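Local coordinates for protein ribokinase RBSK (Mycobacterium tuberculosis, PDB 3GO6) that probably phosphorylates D-ribose at O-5 with ATP and a divalent cation, giving D-ribose 5-phosphate, as a homodimeric member of the PfkB carbohydrate kinase family, at residues Lys58-Ala71 / Ala246-Trp258. Sequence-based numbering, arbitrary orientation.
Sequences KGANQAVAAARAGA and AGDVFAGVLAANW. With RIB (alpha-D-ribofuranose), chain C.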
# COMPACT_ATOMS: atom_id res chain seq x y z
N LYS A 58 -14.22 5.69 4.30
CA LYS A 58 -15.64 5.86 3.94
C LYS A 58 -16.35 6.95 4.75
O LYS A 58 -17.11 7.75 4.20
CB LYS A 58 -16.43 4.55 4.13
CG LYS A 58 -16.16 3.52 3.07
CD LYS A 58 -17.08 2.30 3.27
CE LYS A 58 -16.59 1.13 2.44
NZ LYS A 58 -16.14 1.52 1.04
N GLY A 59 -16.13 6.99 6.05
CA GLY A 59 -16.87 7.95 6.89
C GLY A 59 -16.39 9.37 6.61
O GLY A 59 -17.20 10.28 6.40
N ALA A 60 -15.08 9.55 6.61
CA ALA A 60 -14.49 10.86 6.31
C ALA A 60 -14.94 11.33 4.92
O ALA A 60 -15.35 12.48 4.75
CB ALA A 60 -12.97 10.76 6.36
N ASN A 61 -14.86 10.45 3.92
CA ASN A 61 -15.24 10.79 2.54
C ASN A 61 -16.70 11.20 2.45
O ASN A 61 -17.06 12.15 1.73
CB ASN A 61 -15.03 9.61 1.58
CG ASN A 61 -13.59 9.22 1.41
OD1 ASN A 61 -12.68 9.96 1.77
ND2 ASN A 61 -13.36 8.04 0.82
N GLN A 62 -17.57 10.46 3.16
CA GLN A 62 -19.00 10.77 3.13
C GLN A 62 -19.31 12.08 3.84
O GLN A 62 -20.16 12.86 3.38
CB GLN A 62 -19.82 9.60 3.69
CG GLN A 62 -19.74 8.40 2.74
CD GLN A 62 -20.40 7.16 3.24
OE1 GLN A 62 -21.17 7.18 4.18
NE2 GLN A 62 -20.09 6.03 2.58
N ALA A 63 -18.61 12.36 4.94
CA ALA A 63 -18.75 13.63 5.66
C ALA A 63 -18.32 14.80 4.77
O ALA A 63 -19.01 15.83 4.71
CB ALA A 63 -17.93 13.58 6.98
N VAL A 64 -17.18 14.66 4.09
CA VAL A 64 -16.66 15.69 3.19
C VAL A 64 -17.63 15.98 2.02
O VAL A 64 -17.92 17.14 1.70
CB VAL A 64 -15.25 15.34 2.67
CG1 VAL A 64 -14.86 16.26 1.52
CG2 VAL A 64 -14.20 15.45 3.82
N ALA A 65 -18.16 14.92 1.43
CA ALA A 65 -19.15 15.08 0.35
C ALA A 65 -20.43 15.76 0.82
O ALA A 65 -20.97 16.66 0.13
CB ALA A 65 -19.46 13.72 -0.30
N ALA A 66 -20.95 15.35 1.98
CA ALA A 66 -22.13 16.01 2.55
C ALA A 66 -21.88 17.51 2.83
O ALA A 66 -22.76 18.34 2.57
CB ALA A 66 -22.58 15.30 3.83
N ALA A 67 -20.69 17.85 3.34
CA ALA A 67 -20.32 19.25 3.60
C ALA A 67 -20.20 20.07 2.31
O ALA A 67 -20.74 21.19 2.22
CB ALA A 67 -19.03 19.33 4.42
N ARG A 68 -19.52 19.52 1.31
CA ARG A 68 -19.44 20.20 0.00
C ARG A 68 -20.82 20.36 -0.67
O ARG A 68 -21.03 21.32 -1.41
CB ARG A 68 -18.45 19.51 -0.93
CG ARG A 68 -17.01 19.62 -0.43
CD ARG A 68 -16.04 19.02 -1.42
NE ARG A 68 -14.67 18.98 -0.90
CZ ARG A 68 -13.64 18.46 -1.57
NH1 ARG A 68 -13.82 17.96 -2.79
NH2 ARG A 68 -12.43 18.45 -1.03
N ALA A 69 -21.72 19.42 -0.42
CA ALA A 69 -23.10 19.49 -0.91
C ALA A 69 -24.02 20.44 -0.12
O ALA A 69 -25.19 20.57 -0.47
CB ALA A 69 -23.73 18.08 -0.99
N GLY A 70 -23.51 21.06 0.94
CA GLY A 70 -24.26 22.10 1.66
C GLY A 70 -24.79 21.74 3.05
O GLY A 70 -25.45 22.56 3.71
N ALA A 71 -24.51 20.52 3.51
CA ALA A 71 -24.94 20.13 4.84
C ALA A 71 -24.01 20.70 5.90
O ALA A 71 -22.84 21.02 5.63
CB ALA A 71 -25.02 18.57 4.98
N ALA A 246 -16.38 7.38 -5.56
CA ALA A 246 -17.65 7.94 -6.06
C ALA A 246 -18.86 7.48 -5.25
O ALA A 246 -19.84 8.24 -5.09
CB ALA A 246 -17.84 7.64 -7.54
N GLY A 247 -18.81 6.24 -4.78
CA GLY A 247 -19.88 5.71 -3.92
C GLY A 247 -20.03 6.49 -2.62
O GLY A 247 -21.13 6.72 -2.16
N ASP A 248 -18.90 6.90 -2.03
CA ASP A 248 -18.94 7.73 -0.81
C ASP A 248 -19.52 9.09 -1.11
O ASP A 248 -20.24 9.65 -0.29
CB ASP A 248 -17.52 7.91 -0.23
CG ASP A 248 -16.96 6.61 0.31
OD1 ASP A 248 -17.78 5.75 0.75
OD2 ASP A 248 -15.72 6.42 0.27
N VAL A 249 -19.19 9.63 -2.28
CA VAL A 249 -19.78 10.90 -2.72
C VAL A 249 -21.30 10.76 -2.87
O VAL A 249 -22.07 11.57 -2.34
CB VAL A 249 -19.14 11.44 -4.04
CG1 VAL A 249 -19.88 12.70 -4.51
CG2 VAL A 249 -17.64 11.78 -3.81
N PHE A 250 -21.74 9.71 -3.57
CA PHE A 250 -23.19 9.44 -3.69
C PHE A 250 -23.85 9.43 -2.30
O PHE A 250 -24.87 10.10 -2.09
CB PHE A 250 -23.40 8.12 -4.44
CG PHE A 250 -24.85 7.72 -4.60
CD1 PHE A 250 -25.50 7.92 -5.83
CD2 PHE A 250 -25.56 7.14 -3.54
CE1 PHE A 250 -26.85 7.56 -6.00
CE2 PHE A 250 -26.92 6.78 -3.69
CZ PHE A 250 -27.56 6.99 -4.93
N ALA A 251 -23.26 8.71 -1.34
CA ALA A 251 -23.87 8.54 -0.02
C ALA A 251 -23.93 9.85 0.76
O ALA A 251 -24.96 10.18 1.38
CB ALA A 251 -23.11 7.48 0.78
N GLY A 252 -22.83 10.61 0.73
CA GLY A 252 -22.78 11.89 1.46
C GLY A 252 -23.76 12.88 0.89
O GLY A 252 -24.44 13.61 1.64
N VAL A 253 -23.84 12.94 -0.43
CA VAL A 253 -24.82 13.82 -1.09
C VAL A 253 -26.27 13.39 -0.83
O VAL A 253 -27.16 14.24 -0.63
CB VAL A 253 -24.55 13.96 -2.61
CG1 VAL A 253 -25.68 14.75 -3.31
CG2 VAL A 253 -23.21 14.63 -2.81
N LEU A 254 -26.52 12.08 -0.81
CA LEU A 254 -27.84 11.58 -0.46
C LEU A 254 -28.22 12.05 0.95
O LEU A 254 -29.34 12.56 1.17
CB LEU A 254 -27.92 10.05 -0.59
CG LEU A 254 -29.36 9.51 -0.63
CD1 LEU A 254 -29.98 9.79 -2.00
CD2 LEU A 254 -29.41 8.01 -0.34
N ALA A 255 -27.29 11.89 1.90
CA ALA A 255 -27.53 12.33 3.28
C ALA A 255 -27.80 13.84 3.37
O ALA A 255 -28.66 14.27 4.16
CB ALA A 255 -26.35 11.96 4.19
N ALA A 256 -27.08 14.61 2.56
CA ALA A 256 -27.19 16.07 2.56
C ALA A 256 -28.51 16.58 1.96
O ALA A 256 -28.85 17.76 2.14
CB ALA A 256 -26.02 16.68 1.81
N ASN A 257 -29.23 15.70 1.25
CA ASN A 257 -30.48 16.05 0.54
C ASN A 257 -31.73 15.29 0.94
O ASN A 257 -32.83 15.61 0.47
CB ASN A 257 -30.26 15.91 -0.97
CG ASN A 257 -29.35 16.98 -1.52
OD1 ASN A 257 -29.79 18.09 -1.80
ND2 ASN A 257 -28.06 16.67 -1.64
N TRP A 258 -31.59 14.28 1.80
CA TRP A 258 -32.71 13.47 2.23
C TRP A 258 -33.64 14.24 3.19
O TRP A 258 -33.15 14.86 4.15
CB TRP A 258 -32.22 12.21 2.92
CG TRP A 258 -33.22 11.08 2.89
CD1 TRP A 258 -34.08 10.71 3.88
CD2 TRP A 258 -33.43 10.16 1.81
NE1 TRP A 258 -34.83 9.62 3.48
CE2 TRP A 258 -34.45 9.27 2.21
CE3 TRP A 258 -32.87 10.02 0.53
CZ2 TRP A 258 -34.90 8.23 1.40
CZ3 TRP A 258 -33.32 8.99 -0.28
CH2 TRP A 258 -34.34 8.11 0.15
O5 RIB C . -14.90 4.19 -0.61
C5 RIB C . -13.47 4.40 -0.68
C4 RIB C . -12.91 4.42 0.76
O4 RIB C . -12.98 3.08 1.28
C3 RIB C . -11.44 4.78 0.82
O3 RIB C . -11.17 6.16 1.15
C2 RIB C . -10.86 3.81 1.84
O2 RIB C . -10.29 4.49 2.97
C1 RIB C . -11.98 2.86 2.26
O1 RIB C . -12.52 3.20 3.54
O HOH W 1 -26.86 19.36 -2.41
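N61 and Q62 grip the carboxylate of D248, the predicted proton acceptor, one amide to each oxygen. N61 ND2 reaches D248 OD2 at 2.9 Å in a nearly straight bond. Q62 NE2 reaches D248 OD1 at 3.0 Å. Both donors come from the anti side, tilted roughly 30° out of the carboxylate plane, and together they fix its rotation. With its CG beside the backbone N, D248 leans its carboxylate into the ribose pocket, where the 5-hydroxyl donates to it (RIB O5 to D248 OD2, 2.5 Å), consistent with activation of O5 for phosphoryl transfer. ND2 of N61 also binds the sugar (2.9 Å to RIB O3), while the other end of the Q62 amide is held by Q150. K58 gives its backbone N to RIB O1; its NZ bonds only weakly to O5 and is held by T45 of the second subunit. A246-G247-D248 ends the DTAGAGD signature of PfkB kinases, which sets D248 in the first turn of its helix beside G247, an ADP contact in another crystal of this enzyme.

Behind this polar end the helices, whose axes cross at -50° and approach to 7.1 Å, pack through small residues. G252, lacking a side chain, lets helix 58-68 come close, its CA 3.4 Å from Q62 O in a CA-H...O contact. A65 CB rests on the backbone of V249, and A66 CB presses on G252 O at 3.3 Å. A256 CB still packs closely on A69 and A71; the solvent side begins at exposed G70, in the Schellman turn, where a water links A69 O to N257 ND2. Helix 58-68 covers one flank of helix 246-257; helix 265-282 touches V249, F250 and V253, and the central sheet receives F250, A251 and L254 at I197 and A255 at M173.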